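Local coordinates for Glyoxalase/bleomycin resisance protein/dioxygenase (Streptomyces sp. CB03234, PDB 5UJP), which binds calcium and riboflavin and may have dioxygenase activity, as a member of the glyoxalase/bleomycin resistance/dioxygenase superfamily, at residues T94-F102 with D106-Q114; D17-F25 with A79-A87. All coordinates share one frame; numbering follows the deposited sequence.

Contact 1 (T94-F102 with D106-Q114); sequences TPWGRQAMF and DGNVIGLNQ
The antiparallel beta hairpin of strands 97-103 and 109-113 pairs Phe102 with Ile110, Ala100 with Leu112 and Arg98 with Gln114 through backbone hydrogen bonds. Ala100 and Leu112 exchange two of them, Ala100 N to Leu112 O at 2.9 Å and Leu112 N to Ala100 O at 2.8 Å. Phe102, with CG between its backbone N and carbonyl carbon (chi1 64°), folds its ring over its cross-strand partner: Ile110 CB lies above one face, 3.9 Å from the centroid, in a CH-pi contact. Leu112 CG meets the rim of that ring in its plane. The other side of the sheet carries selenomethionine Met101, bent at chi2 and chi3, which lays CE 3.7 Å from Gly111 CA and 3.8 Å from Val109 CG1. On this side too, Gln99 CB meets Asn113 OD1, their amide planes turned 74° to each other, and Asn113 ND2 reaches Trp96 O in a straight but weak bond of 3.4 Å. Thr94 OG1 accepts from Trp96 N (2.9 Å) as an ST turn. Gln99 on the hairpin and Trp96 in the type I turn before it both contact riboflavin when it is bound, which puts part of the ligand site on one four-stranded mixed sheet of the vicinal oxygen chelate fold.

Contact 2 (D17-F25 with A79-A87); sequences DFYVETVGF and ARLQERGVA
With CG anti to its backbone N (chi1 -179°), Phe18 sends its ring across to Val86, CE1 stopping 3.8 Å from CG2. The same Val86 methyl meets Thr22 CG2 at 3.7 Å, which Thr22 presents by keeping OG1 beside its backbone N (chi1 -63°). Beside this pair, Val23 CG2 touches Leu81 CD2 at 3.9 Å; on its own helix that Val23 methyl also rests over one face of the Phe18 ring. These apolar groups join the C-terminal half of helix 12-23 to the end of helix 74-83 and the turn after it; the short helical segments are inclined at 110° with axes 10.8 Å apart, leaving side chains to bridge the gap. Helix 74-83 finishes in a Schellman motif, Val86 N bonding to Leu81 O with Gly85 as the C-prime residue, and this turn carries Val86 back toward the partner helix. On the exposed side, the extended Arg80 and Arg84 bring their guanidinium groups, one face over the other, offset, to the carbonyl end of helix 12-23. Arg84 NH1 donates a weak hydrogen bond to Thr22 O (3.3 Å) and lies 2.9 Å from Glu21 O, which approaches near the guanidinium plane. A water donates to Glu21 O (2.7 Å) and accepts from Arg80 NH2 (2.8 Å). The carbonyl oxygens gathered at this helix end probably offset part of the repulsion between the two adjoining cations.

From the N terminus, the chain first runs through 17-25, the end of helix 12-23 and the turn after it, crosses the remaining strands of the first sheet and strand 67-70, and returns at 79-87, where contact 2 closes a loop of 53 intervening residues. Strand 88-94 then leads to the hairpin of contact 1, a short closure with three residues between its segments. The two closures follow in series, neither enclosing nor crossing the other. In space they adjoin at Phe102: the side of its hairpin bearing Ala100, Phe102 and Leu112 faces the helices, and its ring also packs against Val23 and Leu81. Together they tie both helices to the C-terminal sheet.

Contact 1 (T94-F102 with D106-Q114)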
loop_
_atom_site.group_PDB
_atom_site.type_symbol
_atom_site.label_atom_id
_atom_site.label_comp_id
_atom_site.label_asym_id
_atom_site.label_seq_id
_atom_site.Cartn_x
_atom_site.Cartn_y
_atom_site.Cartn_z
ATOM N N THR A 94 -6.927 -12.362 -15.858
ATOM C CA THR A 94 -7.941 -12.641 -14.846
ATOM C C THR A 94 -9.191 -11.960 -15.357
ATOM O O THR A 94 -9.155 -11.306 -16.401
ATOM C CB THR A 94 -7.531 -12.040 -13.494
ATOM O OG1 THR A 94 -7.756 -10.631 -13.490
ATOM C CG2 THR A 94 -6.046 -12.305 -13.177
ATOM N N PRO A 95 -10.326 -12.085 -14.655
ATOM C CA PRO A 95 -11.492 -11.296 -15.068
ATOM C C PRO A 95 -11.311 -9.808 -14.822
ATOM O O PRO A 95 -12.029 -9.010 -15.430
ATOM C CB PRO A 95 -12.651 -11.875 -14.230
ATOM C CG PRO A 95 -12.163 -13.109 -13.655
ATOM C CD PRO A 95 -10.680 -13.037 -13.583
ATOM N N TRP A 96 -10.354 -9.403 -13.982
ATOM C CA TRP A 96 -10.233 -8.015 -13.545
ATOM C C TRP A 96 -9.069 -7.274 -14.194
ATOM O O TRP A 96 -8.708 -6.182 -13.745
ATOM C CB TRP A 96 -10.176 -7.938 -12.015
ATOM C CG TRP A 96 -11.372 -8.611 -11.381
ATOM C CD1 TRP A 96 -11.397 -9.844 -10.800
ATOM C CD2 TRP A 96 -12.718 -8.105 -11.308
ATOM N NE1 TRP A 96 -12.666 -10.134 -10.356
ATOM C CE2 TRP A 96 -13.496 -9.086 -10.656
ATOM C CE3 TRP A 96 -13.339 -6.917 -11.724
ATOM C CZ2 TRP A 96 -14.866 -8.921 -10.410
ATOM C CZ3 TRP A 96 -14.704 -6.748 -11.476
ATOM C CH2 TRP A 96 -15.449 -7.747 -10.824
ATOM N N GLY A 97 -8.492 -7.818 -15.252
ATOM C CA GLY A 97 -7.333 -7.234 -15.868
ATOM C C GLY A 97 -6.233 -8.252 -16.050
ATOM O O GLY A 97 -6.324 -9.400 -15.627
ATOM N N ARG A 98 -5.176 -7.807 -16.690
ATOM C CA ARG A 98 -4.063 -8.647 -17.074
ATOM C C ARG A 98 -2.891 -8.260 -16.188
ATOM O O ARG A 98 -2.519 -7.089 -16.142
ATOM C CB ARG A 98 -3.753 -8.384 -18.536
ATOM C CG ARG A 98 -2.641 -9.250 -19.125
ATOM C CD ARG A 98 -2.654 -9.173 -20.680
ATOM N NE ARG A 98 -1.476 -9.829 -21.263
ATOM C CZ ARG A 98 -1.374 -11.132 -21.454
ATOM N NH1 ARG A 98 -2.392 -11.928 -21.118
ATOM N NH2 ARG A 98 -0.256 -11.643 -21.974
ATOM N N GLN A 99 -2.341 -9.225 -15.462
ATOM C CA GLN A 99 -1.460 -8.855 -14.357
ATOM C C GLN A 99 -0.152 -9.625 -14.371
ATOM O O GLN A 99 -0.034 -10.690 -14.955
ATOM C CB GLN A 99 -2.128 -8.987 -12.983
ATOM C CG GLN A 99 -2.366 -10.354 -12.535
ATOM C CD GLN A 99 -3.012 -10.374 -11.123
ATOM O OE1 GLN A 99 -2.499 -10.986 -10.192
ATOM N NE2 GLN A 99 -4.101 -9.659 -10.973
ATOM N N ALA A 100 0.833 -9.062 -13.681
ATOM C CA ALA A 100 2.102 -9.742 -13.533
ATOM C C ALA A 100 2.722 -9.322 -12.219
ATOM O O ALA A 100 2.362 -8.293 -11.641
ATOM C CB ALA A 100 3.068 -9.347 -14.645
HETATM N N MSE A 101 3.663 -10.144 -11.720
HETATM C CA MSE A 101 4.338 -9.855 -10.457
HETATM C C MSE A 101 5.830 -9.890 -10.690
HETATM O O MSE A 101 6.314 -10.683 -11.503
HETATM C CB MSE A 101 3.973 -10.931 -9.428
HETATM C CG MSE A 101 2.554 -11.452 -9.567
HETATM SE SE MSE A 101 1.194 -10.077 -9.242
HETATM C CE MSE A 101 1.549 -9.769 -7.354
ATOM N N PHE A 102 6.565 -9.049 -9.993
ATOM C CA PHE A 102 7.999 -9.138 -9.982
ATOM C C PHE A 102 8.520 -8.860 -8.576
ATOM O O PHE A 102 7.819 -8.304 -7.722
ATOM C CB PHE A 102 8.640 -8.186 -10.993
ATOM C CG PHE A 102 8.405 -6.700 -10.725
ATOM C CD1 PHE A 102 7.284 -6.045 -11.215
ATOM C CD2 PHE A 102 9.383 -5.938 -10.053
ATOM C CE1 PHE A 102 7.101 -4.683 -11.018
ATOM C CE2 PHE A 102 9.201 -4.581 -9.848
ATOM C CZ PHE A 102 8.034 -3.945 -10.310
ATOM N N ASP A 106 15.158 -7.565 -2.219
ATOM C CA ASP A 106 14.924 -8.166 -0.912
ATOM C C ASP A 106 13.843 -9.224 -0.949
ATOM O O ASP A 106 13.672 -9.946 0.043
ATOM C CB ASP A 106 14.496 -7.125 0.116
ATOM C CG ASP A 106 15.612 -6.221 0.530
ATOM O OD1 ASP A 106 16.630 -6.752 1.020
ATOM O OD2 ASP A 106 15.483 -4.993 0.322
ATOM N N GLY A 107 13.067 -9.285 -2.044
ATOM C CA GLY A 107 11.964 -10.215 -2.119
ATOM C C GLY A 107 10.587 -9.599 -2.010
ATOM O O GLY A 107 9.599 -10.336 -2.083
ATOM N N ASN A 108 10.485 -8.276 -1.864
ATOM C CA ASN A 108 9.162 -7.647 -1.920
ATOM C C ASN A 108 8.550 -7.906 -3.281
ATOM O O ASN A 108 9.229 -7.797 -4.300
ATOM C CB ASN A 108 9.295 -6.131 -1.728
ATOM C CG ASN A 108 9.798 -5.756 -0.371
ATOM O OD1 ASN A 108 9.161 -6.112 0.640
ATOM N ND2 ASN A 108 10.900 -5.004 -0.314
ATOM N N VAL A 109 7.271 -8.249 -3.310
ATOM C CA VAL A 109 6.591 -8.551 -4.568
ATOM C C VAL A 109 5.756 -7.341 -4.960
ATOM O O VAL A 109 4.885 -6.882 -4.187
ATOM C CB VAL A 109 5.680 -9.786 -4.437
ATOM C CG1 VAL A 109 4.982 -10.087 -5.775
ATOM C CG2 VAL A 109 6.490 -11.005 -4.009
ATOM N N ILE A 110 6.003 -6.839 -6.159
ATOM C CA ILE A 110 5.273 -5.706 -6.733
ATOM C C ILE A 110 4.394 -6.278 -7.836
ATOM O O ILE A 110 4.895 -6.989 -8.709
ATOM C CB ILE A 110 6.230 -4.642 -7.311
ATOM C CG1 ILE A 110 7.299 -4.259 -6.258
ATOM C CG2 ILE A 110 5.423 -3.486 -7.908
ATOM C CD1 ILE A 110 6.730 -3.579 -5.017
ATOM N N GLY A 111 3.091 -6.019 -7.778
ATOM C CA GLY A 111 2.169 -6.442 -8.820
ATOM C C GLY A 111 1.822 -5.298 -9.754
ATOM O O GLY A 111 1.732 -4.144 -9.340
ATOM N N LEU A 112 1.631 -5.629 -11.036
ATOM C CA LEU A 112 1.195 -4.677 -12.058
ATOM C C LEU A 112 -0.072 -5.243 -12.661
ATOM O O LEU A 112 -0.130 -6.432 -12.969
ATOM C CB LEU A 112 2.240 -4.539 -13.181
ATOM C CG LEU A 112 3.600 -4.014 -12.735
ATOM C CD1 LEU A 112 4.591 -4.072 -13.932
ATOM C CD2 LEU A 112 3.480 -2.622 -12.204
ATOM N N ASN A 113 -1.072 -4.402 -12.853
ATOM C CA ASN A 113 -2.346 -4.839 -13.406
ATOM C C ASN A 113 -2.798 -3.828 -14.440
ATOM O O ASN A 113 -2.819 -2.639 -14.180
ATOM C CB ASN A 113 -3.404 -5.042 -12.321
ATOM C CG ASN A 113 -4.700 -5.618 -12.870
ATOM O OD1 ASN A 113 -4.700 -6.651 -13.514
ATOM N ND2 ASN A 113 -5.814 -4.961 -12.576
ATOM N N GLN A 114 -3.110 -4.315 -15.612
ATOM C CA GLN A 114 -3.588 -3.482 -16.713
ATOM C C GLN A 114 -5.116 -3.554 -16.764
ATOM O O GLN A 114 -5.611 -4.663 -16.647
ATOM C CB GLN A 114 -2.950 -4.029 -18.009
ATOM C CG GLN A 114 -3.263 -3.291 -19.230
ATOM C CD GLN A 114 -2.901 -4.090 -20.435
ATOM O OE1 GLN A 114 -1.721 -4.296 -20.692
ATOM N NE2 GLN A 114 -3.915 -4.560 -21.179
ATOM O OXT GLN A 114 -5.833 -2.552 -16.950
#

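Contact 2 (D17-F25 with A79-A87)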
loop_
_atom_site.group_PDB
_atom_site.type_symbol
_atom_site.label_atom_id
_atom_site.label_comp_id
_atom_site.label_asym_id
_atom_site.label_seq_id
_atom_site.Cartn_x
_atom_site.Cartn_y
_atom_site.Cartn_z
ATOM N N ASP A 17 18.625 2.112 -6.668
ATOM C CA ASP A 17 19.080 1.602 -7.965
ATOM C C ASP A 17 17.985 0.778 -8.625
ATOM O O ASP A 17 17.703 0.928 -9.816
ATOM C CB ASP A 17 20.292 0.690 -7.783
ATOM C CG ASP A 17 21.558 1.426 -7.354
ATOM O OD1 ASP A 17 21.683 2.659 -7.515
ATOM O OD2 ASP A 17 22.438 0.725 -6.826
ATOM N N PHE A 18 17.378 -0.137 -7.866
ATOM C CA PHE A 18 16.377 -1.035 -8.444
ATOM C C PHE A 18 15.131 -0.281 -8.893
ATOM O O PHE A 18 14.703 -0.404 -10.052
ATOM C CB PHE A 18 16.010 -2.134 -7.453
ATOM C CG PHE A 18 15.001 -3.118 -8.009
ATOM C CD1 PHE A 18 15.417 -4.112 -8.880
ATOM C CD2 PHE A 18 13.649 -3.033 -7.672
ATOM C CE1 PHE A 18 14.483 -4.998 -9.411
ATOM C CE2 PHE A 18 12.728 -3.924 -8.189
ATOM C CZ PHE A 18 13.154 -4.916 -9.052
ATOM N N TYR A 19 14.510 0.493 -7.988
ATOM C CA TYR A 19 13.209 1.078 -8.325
ATOM C C TYR A 19 13.348 2.210 -9.331
ATOM O O TYR A 19 12.504 2.352 -10.214
ATOM C CB TYR A 19 12.453 1.571 -7.079
ATOM C CG TYR A 19 11.875 0.415 -6.301
ATOM C CD1 TYR A 19 10.583 -0.071 -6.581
ATOM C CD2 TYR A 19 12.600 -0.188 -5.284
ATOM C CE1 TYR A 19 10.060 -1.119 -5.908
ATOM C CE2 TYR A 19 12.062 -1.275 -4.567
ATOM C CZ TYR A 19 10.793 -1.733 -4.885
ATOM O OH TYR A 19 10.236 -2.820 -4.189
ATOM N N VAL A 20 14.357 3.051 -9.175
ATOM C CA VAL A 20 14.483 4.196 -10.065
ATOM C C VAL A 20 15.148 3.793 -11.374
ATOM O O VAL A 20 14.634 4.069 -12.474
ATOM C CB VAL A 20 15.241 5.339 -9.361
ATOM C CG1 VAL A 20 15.391 6.547 -10.312
ATOM C CG2 VAL A 20 14.544 5.744 -8.059
ATOM N N GLU A 21 16.328 3.172 -11.290
ATOM C CA GLU A 21 17.086 2.945 -12.520
ATOM C C GLU A 21 16.620 1.693 -13.261
ATOM O O GLU A 21 16.402 1.731 -14.471
ATOM C CB GLU A 21 18.586 2.904 -12.206
ATOM C CG GLU A 21 19.124 4.116 -11.455
ATOM C CD GLU A 21 19.169 5.361 -12.304
ATOM O OE1 GLU A 21 19.699 5.280 -13.433
ATOM O OE2 GLU A 21 18.700 6.422 -11.839
ATOM N N THR A 22 16.474 0.570 -12.558
ATOM C CA THR A 22 16.126 -0.687 -13.203
ATOM C C THR A 22 14.654 -0.723 -13.598
ATOM O O THR A 22 14.340 -0.916 -14.775
ATOM C CB THR A 22 16.484 -1.858 -12.297
ATOM O OG1 THR A 22 17.907 -1.869 -12.093
ATOM C CG2 THR A 22 16.022 -3.179 -12.918
ATOM N N VAL A 23 13.749 -0.476 -12.640
ATOM C CA VAL A 23 12.328 -0.573 -12.943
ATOM C C VAL A 23 11.842 0.665 -13.701
ATOM O O VAL A 23 10.957 0.584 -14.565
ATOM C CB VAL A 23 11.544 -0.802 -11.625
ATOM C CG1 VAL A 23 10.033 -0.723 -11.875
ATOM C CG2 VAL A 23 11.883 -2.144 -11.016
ATOM N N GLY A 24 12.386 1.822 -13.386
ATOM C CA GLY A 24 12.013 3.036 -14.085
ATOM C C GLY A 24 10.930 3.859 -13.434
ATOM O O GLY A 24 10.335 4.702 -14.106
ATOM N N PHE A 25 10.678 3.674 -12.149
ATOM C CA PHE A 25 9.814 4.625 -11.450
ATOM C C PHE A 25 10.541 5.963 -11.301
ATOM O O PHE A 25 11.771 6.019 -11.278
ATOM C CB PHE A 25 9.493 4.094 -10.060
ATOM C CG PHE A 25 8.539 2.918 -10.055
ATOM C CD1 PHE A 25 7.896 2.527 -11.227
ATOM C CD2 PHE A 25 8.266 2.216 -8.907
ATOM C CE1 PHE A 25 6.991 1.434 -11.236
ATOM C CE2 PHE A 25 7.338 1.106 -8.918
ATOM C CZ PHE A 25 6.737 0.733 -10.083
ATOM N N ALA A 79 8.415 -7.286 -20.532
ATOM C CA ALA A 79 9.525 -7.533 -21.451
ATOM C C ALA A 79 10.739 -6.713 -21.036
ATOM O O ALA A 79 11.881 -7.202 -21.053
ATOM C CB ALA A 79 9.080 -7.185 -22.870
ATOM N N ARG A 80 10.497 -5.476 -20.607
ATOM C CA ARG A 80 11.583 -4.596 -20.202
ATOM C C ARG A 80 12.222 -5.103 -18.925
ATOM O O ARG A 80 13.450 -5.090 -18.784
ATOM C CB ARG A 80 11.048 -3.183 -20.012
ATOM C CG ARG A 80 12.132 -2.127 -19.769
ATOM C CD ARG A 80 11.486 -0.753 -19.573
ATOM N NE ARG A 80 12.441 0.354 -19.605
ATOM C CZ ARG A 80 12.983 0.921 -18.527
ATOM N NH1 ARG A 80 12.676 0.488 -17.321
ATOM N NH2 ARG A 80 13.839 1.931 -18.657
ATOM N N LEU A 81 11.399 -5.531 -17.968
ATOM C CA LEU A 81 11.933 -6.049 -16.708
ATOM C C LEU A 81 12.795 -7.294 -16.939
ATOM O O LEU A 81 13.941 -7.367 -16.451
ATOM C CB LEU A 81 10.786 -6.337 -15.738
ATOM C CG LEU A 81 10.133 -5.077 -15.164
ATOM C CD1 LEU A 81 8.793 -5.419 -14.536
ATOM C CD2 LEU A 81 11.070 -4.448 -14.112
ATOM N N GLN A 82 12.277 -8.282 -17.686
ATOM C CA GLN A 82 13.062 -9.488 -17.955
ATOM C C GLN A 82 14.350 -9.166 -18.695
ATOM O O GLN A 82 15.396 -9.769 -18.418
ATOM C CB GLN A 82 12.222 -10.513 -18.718
ATOM C CG GLN A 82 11.036 -10.985 -17.882
ATOM C CD GLN A 82 10.486 -12.360 -18.220
ATOM O OE1 GLN A 82 10.217 -13.172 -17.322
ATOM N NE2 GLN A 82 10.275 -12.616 -19.495
ATOM N N GLU A 83 14.304 -8.227 -19.634
ATOM C CA GLU A 83 15.523 -7.825 -20.329
ATOM C C GLU A 83 16.553 -7.315 -19.338
ATOM O O GLU A 83 17.764 -7.484 -19.532
ATOM C CB GLU A 83 15.179 -6.710 -21.304
ATOM C CG GLU A 83 15.221 -7.107 -22.734
ATOM C CD GLU A 83 15.599 -5.939 -23.596
ATOM O OE1 GLU A 83 14.924 -4.890 -23.493
ATOM O OE2 GLU A 83 16.589 -6.053 -24.345
ATOM N N ARG A 84 16.093 -6.686 -18.258
ATOM C CA ARG A 84 17.005 -6.070 -17.308
ATOM C C ARG A 84 17.372 -6.992 -16.159
ATOM O O ARG A 84 17.875 -6.517 -15.126
ATOM C CB ARG A 84 16.440 -4.739 -16.821
ATOM C CG ARG A 84 16.440 -3.680 -17.890
ATOM C CD ARG A 84 15.662 -2.463 -17.459
ATOM N NE ARG A 84 15.801 -1.404 -18.446
ATOM C CZ ARG A 84 16.271 -0.189 -18.186
ATOM N NH1 ARG A 84 16.613 0.149 -16.947
ATOM N NH2 ARG A 84 16.382 0.703 -19.166
ATOM N N GLY A 85 17.084 -8.282 -16.292
ATOM C CA GLY A 85 17.457 -9.247 -15.276
ATOM C C GLY A 85 16.527 -9.346 -14.093
ATOM O O GLY A 85 16.954 -9.764 -13.006
ATOM N N VAL A 86 15.262 -8.973 -14.253
ATOM C CA VAL A 86 14.324 -9.034 -13.150
ATOM C C VAL A 86 13.450 -10.266 -13.298
ATOM O O VAL A 86 12.976 -10.568 -14.389
ATOM C CB VAL A 86 13.479 -7.752 -13.110
ATOM C CG1 VAL A 86 12.415 -7.839 -11.989
ATOM C CG2 VAL A 86 14.379 -6.546 -12.928
ATOM N N ALA A 87 13.188 -10.948 -12.181
ATOM C CA ALA A 87 12.301 -12.106 -12.191
ATOM C C ALA A 87 10.852 -11.648 -12.328
ATOM O O ALA A 87 10.380 -10.842 -11.522
ATOM C CB ALA A 87 12.458 -12.898 -10.895
HETATM O O HOH W 1 14.571 2.747 -16.131
#